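Probable ribose-5-phosphate isomerase B (Mycoplasma genitalium, PDB 6MU0) probably interconverts ribulose 5-phosphate and ribose 5-phosphate, a step in the non-oxidative stage of the pentose phosphate pathway. Local coordinates at residues Lys91-Val99 with Asp111-Ser119. Numbering follows the deposited sequence. Where two conformers were deposited one is given.
Sequences KGVLAALVV and DNANVLCLS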
# COMPACT_ATOMS: atom_id res chain seq x y z
N LYS A 91 0.47 -3.91 -13.49
CA LYS A 91 1.86 -4.07 -13.89
C LYS A 91 2.78 -3.21 -13.04
O LYS A 91 2.53 -2.02 -12.84
CB LYS A 91 2.02 -3.67 -15.36
CG LYS A 91 1.31 -4.59 -16.33
CD LYS A 91 1.97 -5.96 -16.38
CE LYS A 91 1.21 -6.90 -17.32
NZ LYS A 91 -0.15 -7.19 -16.81
N GLY A 92 3.85 -3.83 -12.55
CA GLY A 92 4.84 -3.12 -11.76
C GLY A 92 4.49 -2.98 -10.30
O GLY A 92 5.32 -2.48 -9.53
N VAL A 93 3.30 -3.38 -9.89
CA VAL A 93 2.88 -3.25 -8.50
C VAL A 93 3.23 -4.52 -7.74
O VAL A 93 3.04 -5.64 -8.24
CB VAL A 93 1.39 -2.91 -8.42
CG1 VAL A 93 0.89 -3.00 -6.98
CG2 VAL A 93 1.16 -1.51 -8.97
N LEU A 94 3.74 -4.35 -6.53
CA LEU A 94 4.01 -5.44 -5.60
C LEU A 94 3.29 -5.05 -4.31
O LEU A 94 3.74 -4.17 -3.58
CB LEU A 94 5.51 -5.59 -5.39
CG LEU A 94 6.30 -6.01 -6.64
CD1 LEU A 94 7.79 -5.86 -6.35
CD2 LEU A 94 5.95 -7.43 -7.07
N ALA A 95 2.15 -5.68 -4.05
CA ALA A 95 1.27 -5.28 -2.95
C ALA A 95 1.32 -6.31 -1.83
O ALA A 95 1.10 -7.51 -2.06
CB ALA A 95 -0.17 -5.10 -3.44
N ALA A 96 1.62 -5.84 -0.62
CA ALA A 96 1.81 -6.68 0.55
C ALA A 96 0.72 -6.41 1.57
O ALA A 96 0.51 -5.26 1.98
CB ALA A 96 3.15 -6.37 1.21
N LEU A 97 0.06 -7.48 2.02
CA LEU A 97 -0.94 -7.39 3.08
C LEU A 97 -0.24 -7.59 4.42
O LEU A 97 0.36 -8.63 4.66
CB LEU A 97 -2.04 -8.43 2.86
CG LEU A 97 -3.10 -8.54 3.97
CD1 LEU A 97 -3.66 -7.19 4.38
CD2 LEU A 97 -4.23 -9.48 3.54
N VAL A 98 -0.32 -6.57 5.27
CA VAL A 98 0.33 -6.60 6.58
C VAL A 98 -0.73 -6.30 7.63
O VAL A 98 -1.37 -5.24 7.59
CB VAL A 98 1.48 -5.58 6.67
CG1 VAL A 98 2.10 -5.62 8.06
CG2 VAL A 98 2.53 -5.83 5.60
N VAL A 99 -0.88 -7.21 8.60
CA VAL A 99 -1.82 -7.05 9.70
C VAL A 99 -1.14 -7.05 11.06
O VAL A 99 -1.82 -7.01 12.08
CB VAL A 99 -2.98 -8.07 9.64
CG1 VAL A 99 -3.83 -7.82 8.40
CG2 VAL A 99 -2.47 -9.51 9.68
N ASP A 111 10.26 -8.24 0.22
CA ASP A 111 9.34 -8.28 -0.91
C ASP A 111 9.35 -7.02 -1.76
O ASP A 111 8.67 -6.98 -2.78
CB ASP A 111 7.91 -8.53 -0.42
CG ASP A 111 7.79 -9.73 0.47
OD1 ASP A 111 7.87 -10.86 -0.04
OD2 ASP A 111 7.60 -9.54 1.68
N ASN A 112 10.09 -5.98 -1.35
CA ASN A 112 10.17 -4.72 -2.08
C ASN A 112 8.79 -4.16 -2.41
O ASN A 112 8.58 -3.57 -3.47
CB ASN A 112 11.03 -4.83 -3.34
CG ASN A 112 11.50 -3.48 -3.82
OD1 ASN A 112 11.61 -2.54 -3.04
ND2 ASN A 112 11.79 -3.38 -5.11
N ALA A 113 7.84 -4.33 -1.50
CA ALA A 113 6.48 -3.93 -1.82
C ALA A 113 6.41 -2.43 -2.09
O ALA A 113 7.04 -1.64 -1.40
CB ALA A 113 5.55 -4.27 -0.66
N ASN A 114 5.64 -2.05 -3.11
CA ASN A 114 5.33 -0.64 -3.32
C ASN A 114 3.89 -0.28 -3.00
O ASN A 114 3.53 0.90 -3.11
CB ASN A 114 5.76 -0.15 -4.71
CG ASN A 114 5.18 -0.99 -5.84
OD1 ASN A 114 4.19 -1.70 -5.66
ND2 ASN A 114 5.81 -0.90 -7.01
N VAL A 115 3.08 -1.25 -2.56
CA VAL A 115 1.74 -0.99 -2.08
C VAL A 115 1.54 -1.78 -0.79
O VAL A 115 1.81 -2.99 -0.75
CB VAL A 115 0.66 -1.35 -3.12
CG1 VAL A 115 -0.75 -1.24 -2.52
CG2 VAL A 115 0.77 -0.44 -4.35
N LEU A 116 1.12 -1.08 0.25
CA LEU A 116 0.86 -1.64 1.57
C LEU A 116 -0.65 -1.75 1.73
O LEU A 116 -1.37 -0.75 1.59
CB LEU A 116 1.43 -0.70 2.62
CG LEU A 116 1.13 -1.04 4.08
CD1 LEU A 116 1.75 -2.36 4.48
CD2 LEU A 116 1.63 0.10 4.96
N CYS A 117 -1.13 -2.96 2.03
CA CYS A 117 -2.55 -3.25 2.19
C CYS A 117 -2.84 -3.54 3.66
O CYS A 117 -2.11 -4.32 4.29
CB CYS A 117 -2.96 -4.43 1.32
SG CYS A 117 -2.64 -4.12 -0.44
N LEU A 118 -3.90 -2.92 4.17
CA LEU A 118 -4.22 -2.90 5.59
C LEU A 118 -5.68 -3.29 5.81
O LEU A 118 -6.54 -3.06 4.95
CB LEU A 118 -4.03 -1.50 6.18
CG LEU A 118 -2.66 -0.86 6.00
CD1 LEU A 118 -2.66 0.57 6.49
CD2 LEU A 118 -1.59 -1.67 6.70
N SER A 119 -5.93 -3.83 6.99
CA SER A 119 -7.26 -4.22 7.45
C SER A 119 -7.87 -3.13 8.32
O SER A 119 -7.27 -2.71 9.32
CB SER A 119 -7.13 -5.49 8.29
OG SER A 119 -8.34 -5.80 8.96
O HOH W 1 -3.67 -4.11 8.72
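With chi1 at 54°, the CG of N114 sits between its backbone N and carbonyl carbon, which carries the amide across to the loop G92-L94, while V93 CG1, anti to its backbone N, meets V115 CG2, anti to its carbonyl carbon, at 3.7 Å. The setting is a beta-alpha-beta crossover: parallel strands 95-97 and 115-117 are joined through helix 101-109, which leads to H110 and D111, by similarity the proton donor and a substrate-binding residue. Strand 95-97 edges the chain's parallel sheet. The N114 amide extends the backbone ladder much as a peptide group would. Its OD1 takes the N-H of L94 in an almost straight bond of 2.8 Å, and ND2 donates to G92 O, close to the amide plane, and to S68 O, so the amide's rotation is fixed. L94 O accepts from N114 N and V115 N; then A96 N donates to V115 O, A96 O accepts from C117 N, and V98 N donates to C117 O. A95 CB rests on V115 CB on the face packed by helices 81-88 and 53-66; on the other, beside helix 101-109, V98 CG2 touches L116 CD1 at 3.7 Å. Finally, a water donates to V98 O (2.8 Å) and accepts from S119 N (2.9 Å).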